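Local coordinates for probable quinone reductase Qor (NADPH:quinone reductase) (Zeta-crystallin homolog protein) (Mycobacterium tuberculosis, PDB 4RVU) that binds NADPH and probably transfers electrons from it to quinones, as a zeta-crystallin-like quinone reductase of the medium-chain dehydrogenase family, at residues I161-A166 against V173-S178; T179-K184 against K323-V328; K184-K187 against V193-D196. One frame throughout, in Å; residues are numbered along the deposited sequence.

All three contacts lie on the same side of the chain's centre. Interaction 1 packs helix 157-168 on strand 172-176; interaction 3 packs helix 180-188 on strand 193-195, a neighbour of 172-176 in the six-stranded parallel sheet. Their centres are about 8 Å apart. Interaction 2 uses the start of helix 180-188, ahead of interaction 3 with which it shares K184, and reaches across to residues 323-328, about 140 residues on. Its centre is about 12 Å from that of interaction 1 and 10 Å from that of interaction 3. Segments 173-178 and 179-184 follow each other in the Rossmann fold and bring S178 and K182 to the 2'-phosphate of NADPH.

Interaction 1. Residues I161-A166 against V173-S178; sequences ILTQWA and VITTVS. With NDP (NADPH dihydro-nicotinamide-adenine-dinucleotide phosphate), chain E.
In the first beta-alpha-beta unit of the Rossmann fold, strand 148-151, helix 157-168 and strand 172-176, this contact lays the helix against the second strand, with T163 and A166 on V173 and T175. The short axes run nearly antiparallel, at 168°, and approach to 9.3 Å, as expected where a crossover helix covers its sheet. No hydrogen bond crosses; the contact is buried and held by methyl packing.

V173 uses both branches. Its CG2 meets CB of A166 at 3.7 Å, while its CG1 meets T163, 3.9 Å from T163 OG1 and 4.1 Å from T163 CG2. With V173 CG1 anti to the backbone N (chi1 175°) and CG2 beside it, the two methyls spread along one helical turn. T175, two residues on along the same face of the strand, meets T163 at about a right angle: its CG2 comes to 3.8 Å from T163 OG1. That hydroxyl is not left without a partner among these methyls, since it is hydrogen-bonded to the carbonyl of G159 one turn back in the helix. The hydroxyl of T175 turns instead to S186 of the following helix, leaving its methyl to the T163 side. V173 also touches V149 and V151 of the neighbouring strand, and L162 packs on V151 and on helix 120-140.

Past the strand, the chain passes beside the 2'-phosphate that distinguishes NADPH from NADH. S178 OG, set between its backbone N and carbonyl carbon (chi1 70°), points at this phosphate; a hydrogen bond to O2X is likely, but the modelled separation is too short to be trusted. V177 CA lies 3.4 Å from NADPH O3X.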
loop_
_atom_site.group_PDB
_atom_site.type_symbol
_atom_site.label_atom_id
_atom_site.label_comp_id
_atom_site.label_asym_id
_atom_site.label_seq_id
_atom_site.Cartn_x
_atom_site.Cartn_y
_atom_site.Cartn_z
ATOM N N ILE A 161 4.284 -15.153 -16.904
ATOM C CA ILE A 161 4.633 -15.914 -15.707
ATOM C C ILE A 161 3.599 -15.679 -14.601
ATOM O O ILE A 161 3.158 -16.630 -13.943
ATOM C CB ILE A 161 6.071 -15.609 -15.201
ATOM C CG1 ILE A 161 7.099 -15.998 -16.270
ATOM C CG2 ILE A 161 6.371 -16.413 -13.936
ATOM C CD1 ILE A 161 8.551 -15.603 -15.921
ATOM N N LEU A 162 3.208 -14.419 -14.411
ATOM C CA LEU A 162 2.158 -14.087 -13.441
ATOM C C LEU A 162 0.881 -14.863 -13.738
ATOM O O LEU A 162 0.250 -15.424 -12.833
ATOM C CB LEU A 162 1.861 -12.579 -13.435
ATOM C CG LEU A 162 2.848 -11.695 -12.673
ATOM C CD1 LEU A 162 2.615 -10.228 -12.984
ATOM C CD2 LEU A 162 2.730 -11.946 -11.166
ATOM N N THR A 163 0.512 -14.905 -15.013
ATOM C CA THR A 163 -0.759 -15.495 -15.425
ATOM C C THR A 163 -0.764 -16.993 -15.157
ATOM O O THR A 163 -1.679 -17.509 -14.505
ATOM C CB THR A 163 -1.036 -15.194 -16.893
ATOM O OG1 THR A 163 -1.150 -13.773 -17.046
ATOM C CG2 THR A 163 -2.326 -15.861 -17.361
ATOM N N GLN A 164 0.292 -17.677 -15.598
ATOM C CA GLN A 164 0.393 -19.110 -15.372
ATOM C C GLN A 164 0.419 -19.457 -13.901
ATOM O O GLN A 164 -0.284 -20.373 -13.460
ATOM C CB GLN A 164 1.647 -19.663 -16.031
ATOM C CG GLN A 164 1.663 -19.555 -17.537
ATOM C CD GLN A 164 2.955 -20.098 -18.101
ATOM O OE1 GLN A 164 3.129 -21.312 -18.220
ATOM N NE2 GLN A 164 3.884 -19.203 -18.425
ATOM N N TRP A 165 1.239 -18.729 -13.147
ATOM C CA TRP A 165 1.477 -19.067 -11.751
ATOM C C TRP A 165 0.222 -18.811 -10.922
ATOM O O TRP A 165 -0.183 -19.658 -10.126
ATOM C CB TRP A 165 2.654 -18.266 -11.196
ATOM C CG TRP A 165 3.396 -18.975 -10.108
ATOM C CD1 TRP A 165 2.931 -19.991 -9.317
ATOM C CD2 TRP A 165 4.759 -18.749 -9.714
ATOM N NE1 TRP A 165 3.918 -20.396 -8.442
ATOM C CE2 TRP A 165 5.049 -19.654 -8.671
ATOM C CE3 TRP A 165 5.749 -17.861 -10.135
ATOM C CZ2 TRP A 165 6.303 -19.707 -8.054
ATOM C CZ3 TRP A 165 6.995 -17.914 -9.521
ATOM C CH2 TRP A 165 7.259 -18.829 -8.490
ATOM N N ALA A 166 -0.396 -17.649 -11.123
ATOM C CA ALA A 166 -1.659 -17.334 -10.452
ATOM C C ALA A 166 -2.742 -18.363 -10.796
ATOM O O ALA A 166 -3.451 -18.847 -9.912
ATOM C CB ALA A 166 -2.122 -15.910 -10.801
ATOM N N VAL A 173 -7.560 -14.890 -13.694
ATOM C CA VAL A 173 -6.727 -13.794 -14.177
ATOM C C VAL A 173 -7.359 -13.092 -15.364
ATOM O O VAL A 173 -7.757 -13.734 -16.339
ATOM C CB VAL A 173 -5.317 -14.282 -14.579
ATOM C CG1 VAL A 173 -4.515 -13.132 -15.195
ATOM C CG2 VAL A 173 -4.595 -14.870 -13.378
ATOM N N ILE A 174 -7.460 -11.774 -15.274
ATOM C CA ILE A 174 -7.883 -10.952 -16.400
ATOM C C ILE A 174 -6.656 -10.181 -16.868
ATOM O O ILE A 174 -5.931 -9.620 -16.045
ATOM C CB ILE A 174 -8.981 -9.958 -15.975
ATOM C CG1 ILE A 174 -10.158 -10.698 -15.338
ATOM C CG2 ILE A 174 -9.427 -9.098 -17.162
ATOM C CD1 ILE A 174 -11.109 -9.767 -14.557
ATOM N N THR A 175 -6.407 -10.165 -18.177
ATOM C CA THR A 175 -5.236 -9.482 -18.717
ATOM C C THR A 175 -5.588 -8.410 -19.735
ATOM O O THR A 175 -6.722 -8.343 -20.208
ATOM C CB THR A 175 -4.263 -10.472 -19.394
ATOM O OG1 THR A 175 -4.916 -11.068 -20.525
ATOM C CG2 THR A 175 -3.841 -11.553 -18.422
ATOM N N THR A 176 -4.611 -7.564 -20.041
ATOM C CA THR A 176 -4.681 -6.670 -21.197
ATOM C C THR A 176 -3.519 -6.956 -22.150
ATOM O O THR A 176 -2.390 -7.219 -21.713
ATOM C CB THR A 176 -4.634 -5.185 -20.797
ATOM O OG1 THR A 176 -3.457 -4.934 -20.017
ATOM C CG2 THR A 176 -5.880 -4.797 -19.990
ATOM N N VAL A 177 -3.786 -6.906 -23.453
ATOM C CA VAL A 177 -2.733 -7.061 -24.463
ATOM C C VAL A 177 -3.041 -6.159 -25.648
ATOM O O VAL A 177 -4.148 -5.639 -25.751
ATOM C CB VAL A 177 -2.615 -8.515 -24.973
ATOM C CG1 VAL A 177 -2.321 -9.486 -23.834
ATOM C CG2 VAL A 177 -3.888 -8.908 -25.708
ATOM N N SER A 178 -2.073 -5.983 -26.544
ATOM C CA SER A 178 -2.237 -5.052 -27.658
ATOM C C SER A 178 -2.646 -5.685 -28.992
ATOM O O SER A 178 -3.043 -4.969 -29.908
ATOM C CB SER A 178 -0.972 -4.226 -27.867
ATOM O OG SER A 178 0.088 -5.024 -28.370
HETATM P PA NDP E . 7.474 -6.999 -21.101
HETATM O O1A NDP E . 7.993 -8.240 -21.769
HETATM O O2A NDP E . 6.196 -7.060 -20.315
HETATM O O5B NDP E . 7.344 -5.838 -22.205
HETATM C C5B NDP E . 6.614 -4.651 -21.917
HETATM C C4B NDP E . 5.187 -4.851 -22.399
HETATM O O4B NDP E . 4.322 -3.835 -21.892
HETATM C C3B NDP E . 5.094 -4.753 -23.911
HETATM O O3B NDP E . 5.317 -6.016 -24.539
HETATM C C2B NDP E . 3.684 -4.248 -24.140
HETATM O O2B NDP E . 2.800 -5.326 -24.415
HETATM C C1B NDP E . 3.289 -3.565 -22.839
HETATM N N9A NDP E . 3.184 -2.114 -23.118
HETATM C C8A NDP E . 2.079 -1.364 -22.978
HETATM N N7A NDP E . 2.313 -0.080 -23.337
HETATM C C5A NDP E . 3.595 0.003 -23.729
HETATM C C6A NDP E . 4.490 1.069 -24.233
HETATM N N6A NDP E . 4.040 2.333 -24.391
HETATM N N1A NDP E . 5.763 0.735 -24.528
HETATM C C2A NDP E . 6.216 -0.521 -24.373
HETATM N N3A NDP E . 5.462 -1.536 -23.922
HETATM C C4A NDP E . 4.165 -1.343 -23.587
HETATM O O3 NDP E . 8.638 -6.416 -20.164
HETATM P PN NDP E . 9.201 -7.234 -18.904
HETATM O O1N NDP E . 8.448 -8.532 -18.792
HETATM O O2N NDP E . 10.705 -7.222 -18.990
HETATM O O5D NDP E . 8.770 -6.299 -17.672
HETATM C C5D NDP E . 7.397 -6.001 -17.437
HETATM C C4D NDP E . 7.282 -4.726 -16.614
HETATM O O4D NDP E . 7.623 -4.995 -15.256
HETATM C C3D NDP E . 8.255 -3.672 -17.098
HETATM O O3D NDP E . 7.615 -2.401 -17.004
HETATM C C2D NDP E . 9.405 -3.726 -16.117
HETATM O O2D NDP E . 9.993 -2.432 -15.969
HETATM C C1D NDP E . 8.720 -4.183 -14.839
HETATM N N1N NDP E . 9.570 -4.971 -13.945
HETATM C C2N NDP E . 9.622 -4.626 -12.657
HETATM C C3N NDP E . 10.387 -5.327 -11.737
HETATM C C7N NDP E . 10.404 -4.877 -10.306
HETATM O O7N NDP E . 11.022 -5.531 -9.485
HETATM N N7N NDP E . 9.733 -3.776 -9.973
HETATM C C4N NDP E . 11.194 -6.533 -12.156
HETATM C C5N NDP E . 11.041 -6.810 -13.579
HETATM C C6N NDP E . 10.240 -6.031 -14.407
HETATM P P2B NDP E . 1.335 -5.054 -25.022
HETATM O O1X NDP E . 1.165 -3.565 -24.918
HETATM O O2X NDP E . 1.417 -5.564 -26.432
HETATM O O3X NDP E . 0.416 -5.855 -24.147
#

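Interaction 2. Residues T179-K184 against K323-V328; sequences TAEKAK and KTVGSV. With NDP (NADPH dihydro-nicotinamide-adenine-dinucleotide phosphate), chain E.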
loop_
_atom_site.group_PDB
_atom_site.type_symbol
_atom_site.label_atom_id
_atom_site.label_comp_id
_atom_site.label_asym_id
_atom_site.label_seq_id
_atom_site.Cartn_x
_atom_site.Cartn_y
_atom_site.Cartn_z
ATOM N N THR A 179 -2.541 -7.007 -29.113
ATOM C CA THR A 179 -2.819 -7.693 -30.388
ATOM C C THR A 179 -3.558 -9.007 -30.171
ATOM O O THR A 179 -3.520 -9.588 -29.082
ATOM C CB THR A 179 -1.530 -8.037 -31.159
ATOM O OG1 THR A 179 -0.824 -9.067 -30.459
ATOM C CG2 THR A 179 -0.630 -6.824 -31.329
ATOM N N ALA A 180 -4.221 -9.481 -31.219
ATOM C CA ALA A 180 -4.911 -10.761 -31.164
ATOM C C ALA A 180 -3.938 -11.929 -31.002
ATOM O O ALA A 180 -4.298 -12.944 -30.396
ATOM C CB ALA A 180 -5.796 -10.958 -32.394
ATOM N N GLU A 181 -2.724 -11.794 -31.542
ATOM C CA GLU A 181 -1.683 -12.822 -31.362
ATOM C C GLU A 181 -1.350 -12.957 -29.880
ATOM O O GLU A 181 -1.252 -14.067 -29.345
ATOM C CB GLU A 181 -0.394 -12.494 -32.140
ATOM C CG GLU A 181 0.745 -13.526 -31.905
ATOM C CD GLU A 181 2.152 -13.017 -32.240
ATOM O OE1 GLU A 181 2.334 -11.797 -32.442
ATOM O OE2 GLU A 181 3.086 -13.852 -32.291
ATOM N N LYS A 182 -1.176 -11.814 -29.224
ATOM C CA LYS A 182 -0.871 -11.788 -27.794
ATOM C C LYS A 182 -2.050 -12.284 -26.964
ATOM O O LYS A 182 -1.876 -12.957 -25.945
ATOM C CB LYS A 182 -0.441 -10.382 -27.368
ATOM C CG LYS A 182 0.917 -9.984 -27.950
ATOM C CD LYS A 182 1.448 -8.704 -27.327
ATOM C CE LYS A 182 2.697 -8.222 -28.045
ATOM N NZ LYS A 182 3.404 -7.162 -27.260
ATOM N N ALA A 183 -3.258 -11.974 -27.415
ATOM C CA ALA A 183 -4.446 -12.454 -26.724
ATOM C C ALA A 183 -4.484 -13.978 -26.644
ATOM O O ALA A 183 -4.867 -14.542 -25.621
ATOM C CB ALA A 183 -5.703 -11.914 -27.385
ATOM N N LYS A 184 -4.093 -14.660 -27.717
ATOM C CA LYS A 184 -4.116 -16.120 -27.681
ATOM C C LYS A 184 -3.062 -16.675 -26.718
ATOM O O LYS A 184 -3.336 -17.605 -25.964
ATOM C CB LYS A 184 -3.919 -16.726 -29.076
ATOM C CG LYS A 184 -4.324 -18.196 -29.142
ATOM C CD LYS A 184 -3.678 -18.910 -30.322
ATOM C CE LYS A 184 -2.285 -19.420 -29.970
ATOM N NZ LYS A 184 -2.319 -20.740 -29.259
ATOM N N LYS A 323 6.692 -5.016 -29.593
ATOM C CA LYS A 323 6.701 -6.054 -30.620
ATOM C C LYS A 323 7.131 -7.428 -30.106
ATOM O O LYS A 323 7.026 -8.431 -30.824
ATOM C CB LYS A 323 7.626 -5.646 -31.759
ATOM C CG LYS A 323 7.141 -4.487 -32.605
ATOM C CD LYS A 323 8.242 -4.136 -33.594
ATOM C CE LYS A 323 7.763 -3.264 -34.741
ATOM N NZ LYS A 323 8.900 -3.048 -35.700
ATOM N N THR A 324 7.644 -7.483 -28.883
ATOM C CA THR A 324 8.116 -8.765 -28.349
ATOM C C THR A 324 6.968 -9.505 -27.683
ATOM O O THR A 324 5.966 -8.900 -27.299
ATOM C CB THR A 324 9.288 -8.598 -27.352
ATOM O OG1 THR A 324 8.840 -7.902 -26.176
ATOM C CG2 THR A 324 10.429 -7.831 -27.994
ATOM N N VAL A 325 7.105 -10.823 -27.575
ATOM C CA VAL A 325 6.191 -11.630 -26.784
ATOM C C VAL A 325 7.033 -12.457 -25.830
ATOM O O VAL A 325 8.088 -12.977 -26.207
ATOM C CB VAL A 325 5.310 -12.557 -27.658
ATOM C CG1 VAL A 325 4.357 -11.737 -28.521
ATOM C CG2 VAL A 325 6.171 -13.434 -28.532
ATOM N N GLY A 326 6.580 -12.563 -24.587
ATOM C CA GLY A 326 7.309 -13.305 -23.572
ATOM C C GLY A 326 8.709 -12.785 -23.304
ATOM O O GLY A 326 9.030 -11.615 -23.582
ATOM N N SER A 327 9.546 -13.657 -22.753
ATOM C CA SER A 327 10.920 -13.302 -22.421
ATOM C C SER A 327 11.767 -13.350 -23.674
ATOM O O SER A 327 11.600 -14.244 -24.509
ATOM C CB SER A 327 11.491 -14.279 -21.397
ATOM O OG SER A 327 10.727 -14.294 -20.201
ATOM N N VAL A 328 12.673 -12.388 -23.819
ATOM C CA VAL A 328 13.639 -12.480 -24.908
ATOM C C VAL A 328 15.055 -12.538 -24.344
ATOM O O VAL A 328 15.318 -12.053 -23.225
ATOM C CB VAL A 328 13.459 -11.372 -25.976
ATOM C CG1 VAL A 328 12.024 -11.374 -26.528
ATOM C CG2 VAL A 328 13.784 -10.032 -25.405
HETATM P PA NDP E . 7.474 -6.999 -21.101
HETATM O O1A NDP E . 7.993 -8.240 -21.769
HETATM O O2A NDP E . 6.196 -7.060 -20.315
HETATM O O5B NDP E . 7.344 -5.838 -22.205
HETATM C C5B NDP E . 6.614 -4.651 -21.917
HETATM C C4B NDP E . 5.187 -4.851 -22.399
HETATM O O4B NDP E . 4.322 -3.835 -21.892
HETATM C C3B NDP E . 5.094 -4.753 -23.911
HETATM O O3B NDP E . 5.317 -6.016 -24.539
HETATM C C2B NDP E . 3.684 -4.248 -24.140
HETATM O O2B NDP E . 2.800 -5.326 -24.415
HETATM C C1B NDP E . 3.289 -3.565 -22.839
HETATM N N9A NDP E . 3.184 -2.114 -23.118
HETATM C C8A NDP E . 2.079 -1.364 -22.978
HETATM N N7A NDP E . 2.313 -0.080 -23.337
HETATM C C5A NDP E . 3.595 0.003 -23.729
HETATM C C6A NDP E . 4.490 1.069 -24.233
HETATM N N6A NDP E . 4.040 2.333 -24.391
HETATM N N1A NDP E . 5.763 0.735 -24.528
HETATM C C2A NDP E . 6.216 -0.521 -24.373
HETATM N N3A NDP E . 5.462 -1.536 -23.922
HETATM C C4A NDP E . 4.165 -1.343 -23.587
HETATM O O3 NDP E . 8.638 -6.416 -20.164
HETATM P PN NDP E . 9.201 -7.234 -18.904
HETATM O O1N NDP E . 8.448 -8.532 -18.792
HETATM O O2N NDP E . 10.705 -7.222 -18.990
HETATM O O5D NDP E . 8.770 -6.299 -17.672
HETATM C C5D NDP E . 7.397 -6.001 -17.437
HETATM C C4D NDP E . 7.282 -4.726 -16.614
HETATM O O4D NDP E . 7.623 -4.995 -15.256
HETATM C C3D NDP E . 8.255 -3.672 -17.098
HETATM O O3D NDP E . 7.615 -2.401 -17.004
HETATM C C2D NDP E . 9.405 -3.726 -16.117
HETATM O O2D NDP E . 9.993 -2.432 -15.969
HETATM C C1D NDP E . 8.720 -4.183 -14.839
HETATM N N1N NDP E . 9.570 -4.971 -13.945
HETATM C C2N NDP E . 9.622 -4.626 -12.657
HETATM C C3N NDP E . 10.387 -5.327 -11.737
HETATM C C7N NDP E . 10.404 -4.877 -10.306
HETATM O O7N NDP E . 11.022 -5.531 -9.485
HETATM N N7N NDP E . 9.733 -3.776 -9.973
HETATM C C4N NDP E . 11.194 -6.533 -12.156
HETATM C C5N NDP E . 11.041 -6.810 -13.579
HETATM C C6N NDP E . 10.240 -6.031 -14.407
HETATM P P2B NDP E . 1.335 -5.054 -25.022
HETATM O O1X NDP E . 1.165 -3.565 -24.918
HETATM O O2X NDP E . 1.417 -5.564 -26.432
HETATM O O3X NDP E . 0.416 -5.855 -24.147
#
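The start of helix 180-188, the second helix of the Rossmann fold, faces the loop before strand 327-331, and K182 spans the gap to bind T324 and the 2'-phosphate of NADPH. T179, at the N-cap, turns OG1 back to accept from K182 N at 3.0 Å, a bond with an N-H...O angle of 161° that caps the first turn, from which the lysine extends. E181 takes a marginal part, its OE1 4.4 Å from CG1 of V325. K182 carries the contact. Its chain is extended beyond CG and crosses V325 obliquely, so that V325 CG1 is 3.9 Å from both CG and CE of K182.

The ammonium then lies among oxygens. NZ of K182 donates to the backbone O of T324 at 3.1 Å, almost in line with the carbonyl bond (C=O...N 162°), and also to the carbonyl of R322. On the cofactor, K182 NZ binds O2X at 2.7 Å and, weakly, the ester oxygen O2B at 3.4 Å. Backbone carbonyls and phosphate together would be expected to stabilise its positive charge. S178 and R322 also bind NADPH, and a cluster of this kind fits selection for NADPH over NADH. Farther along the second segment, G326 passes the pyrophosphate, its O 4.0 Å from NADPH O1A.

Interaction 3. Residues K184-K187 against V193-D196; sequences KLSK and VVLD
One methyl of V194, CG2, takes all the closest contacts from helix 180-188. S186 OG stands 3.8 Å from V194 CG2 and S186 CB 4.0 Å, while CG and CD of K187 each lie 3.9 Å from V194 CG2, the lysine running aslant the valine. V194 directs this methyl at the helix because CG2 is anti to its carbonyl carbon, with CG1 anti to the backbone N (chi1 -179°). K187 is bent at chi2 (-69°) and chi3 (-53°), which brings its CG and CD against V194 CG2 and carries NZ to the carbonyls of A191 and D192 in the turn joining helix and strand. The hydroxyl of S186 is hydrogen-bonded to T175 OG1, a polar tie between helix and sheet beside the methyl contact. V177 packs on V194 as well.

The pair closes the beta-alpha-beta unit of strand 172-176, helix 180-188 and strand 193-195. The last strand is outermost in the parallel sheet within this chain; it pairs through V193 and L195 with T175, and L195 packs on helix 201-212 while helix 180-188 covers V194.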
loop_
_atom_site.group_PDB
_atom_site.type_symbol
_atom_site.label_atom_id
_atom_site.label_comp_id
_atom_site.label_asym_id
_atom_site.label_seq_id
_atom_site.Cartn_x
_atom_site.Cartn_y
_atom_site.Cartn_z
ATOM N N LYS A 184 -4.093 -14.660 -27.717
ATOM C CA LYS A 184 -4.116 -16.120 -27.681
ATOM C C LYS A 184 -3.062 -16.675 -26.718
ATOM O O LYS A 184 -3.336 -17.605 -25.964
ATOM C CB LYS A 184 -3.919 -16.726 -29.076
ATOM C CG LYS A 184 -4.324 -18.196 -29.142
ATOM C CD LYS A 184 -3.678 -18.910 -30.322
ATOM C CE LYS A 184 -2.285 -19.420 -29.970
ATOM N NZ LYS A 184 -2.319 -20.740 -29.259
ATOM N N LEU A 185 -1.862 -16.107 -26.760
ATOM C CA LEU A 185 -0.783 -16.511 -25.856
ATOM C C LEU A 185 -1.206 -16.338 -24.408
ATOM O O LEU A 185 -0.893 -17.174 -23.547
ATOM C CB LEU A 185 0.463 -15.668 -26.105
ATOM C CG LEU A 185 1.197 -15.941 -27.408
ATOM C CD1 LEU A 185 2.274 -14.896 -27.649
ATOM C CD2 LEU A 185 1.795 -17.322 -27.336
ATOM N N SER A 186 -1.925 -15.249 -24.152
ATOM C CA SER A 186 -2.400 -14.937 -22.800
ATOM C C SER A 186 -3.445 -15.958 -22.366
ATOM O O SER A 186 -3.389 -16.457 -21.244
ATOM C CB SER A 186 -2.935 -13.499 -22.719
ATOM O OG SER A 186 -3.391 -13.173 -21.411
ATOM N N LYS A 187 -4.381 -16.291 -23.262
ATOM C CA LYS A 187 -5.366 -17.336 -22.985
ATOM C C LYS A 187 -4.683 -18.681 -22.736
ATOM O O LYS A 187 -5.017 -19.393 -21.778
ATOM C CB LYS A 187 -6.362 -17.475 -24.148
ATOM C CG LYS A 187 -7.353 -16.329 -24.292
ATOM C CD LYS A 187 -8.354 -16.310 -23.148
ATOM C CE LYS A 187 -9.037 -17.666 -22.994
ATOM N NZ LYS A 187 -9.965 -17.720 -21.823
ATOM N N VAL A 193 -10.055 -14.066 -19.084
ATOM C CA VAL A 193 -10.564 -13.075 -20.021
ATOM C C VAL A 193 -9.452 -12.112 -20.411
ATOM O O VAL A 193 -8.677 -11.670 -19.554
ATOM C CB VAL A 193 -11.738 -12.258 -19.411
ATOM C CG1 VAL A 193 -12.102 -11.091 -20.316
ATOM C CG2 VAL A 193 -12.952 -13.137 -19.180
ATOM N N VAL A 194 -9.381 -11.780 -21.700
ATOM C CA VAL A 194 -8.392 -10.830 -22.197
ATOM C C VAL A 194 -9.071 -9.565 -22.707
ATOM O O VAL A 194 -9.970 -9.634 -23.552
ATOM C CB VAL A 194 -7.543 -11.449 -23.325
ATOM C CG1 VAL A 194 -6.495 -10.462 -23.808
ATOM C CG2 VAL A 194 -6.881 -12.730 -22.838
ATOM N N LEU A 195 -8.649 -8.413 -22.191
ATOM C CA LEU A 195 -9.241 -7.127 -22.567
ATOM C C LEU A 195 -8.285 -6.281 -23.388
ATOM O O LEU A 195 -7.072 -6.505 -23.376
ATOM C CB LEU A 195 -9.638 -6.344 -21.310
ATOM C CG LEU A 195 -10.698 -7.009 -20.444
ATOM C CD1 LEU A 195 -10.891 -6.244 -19.139
ATOM C CD2 LEU A 195 -12.008 -7.099 -21.211
ATOM N N ASP A 196 -8.827 -5.294 -24.094
ATOM C CA ASP A 196 -7.979 -4.301 -24.734
ATOM C C ASP A 196 -7.507 -3.299 -23.685
ATOM O O ASP A 196 -8.065 -3.223 -22.589
ATOM C CB ASP A 196 -8.758 -3.561 -25.815
ATOM C CG ASP A 196 -9.254 -4.482 -26.903
ATOM O OD1 ASP A 196 -8.428 -5.203 -27.498
ATOM O OD2 ASP A 196 -10.475 -4.492 -27.147
#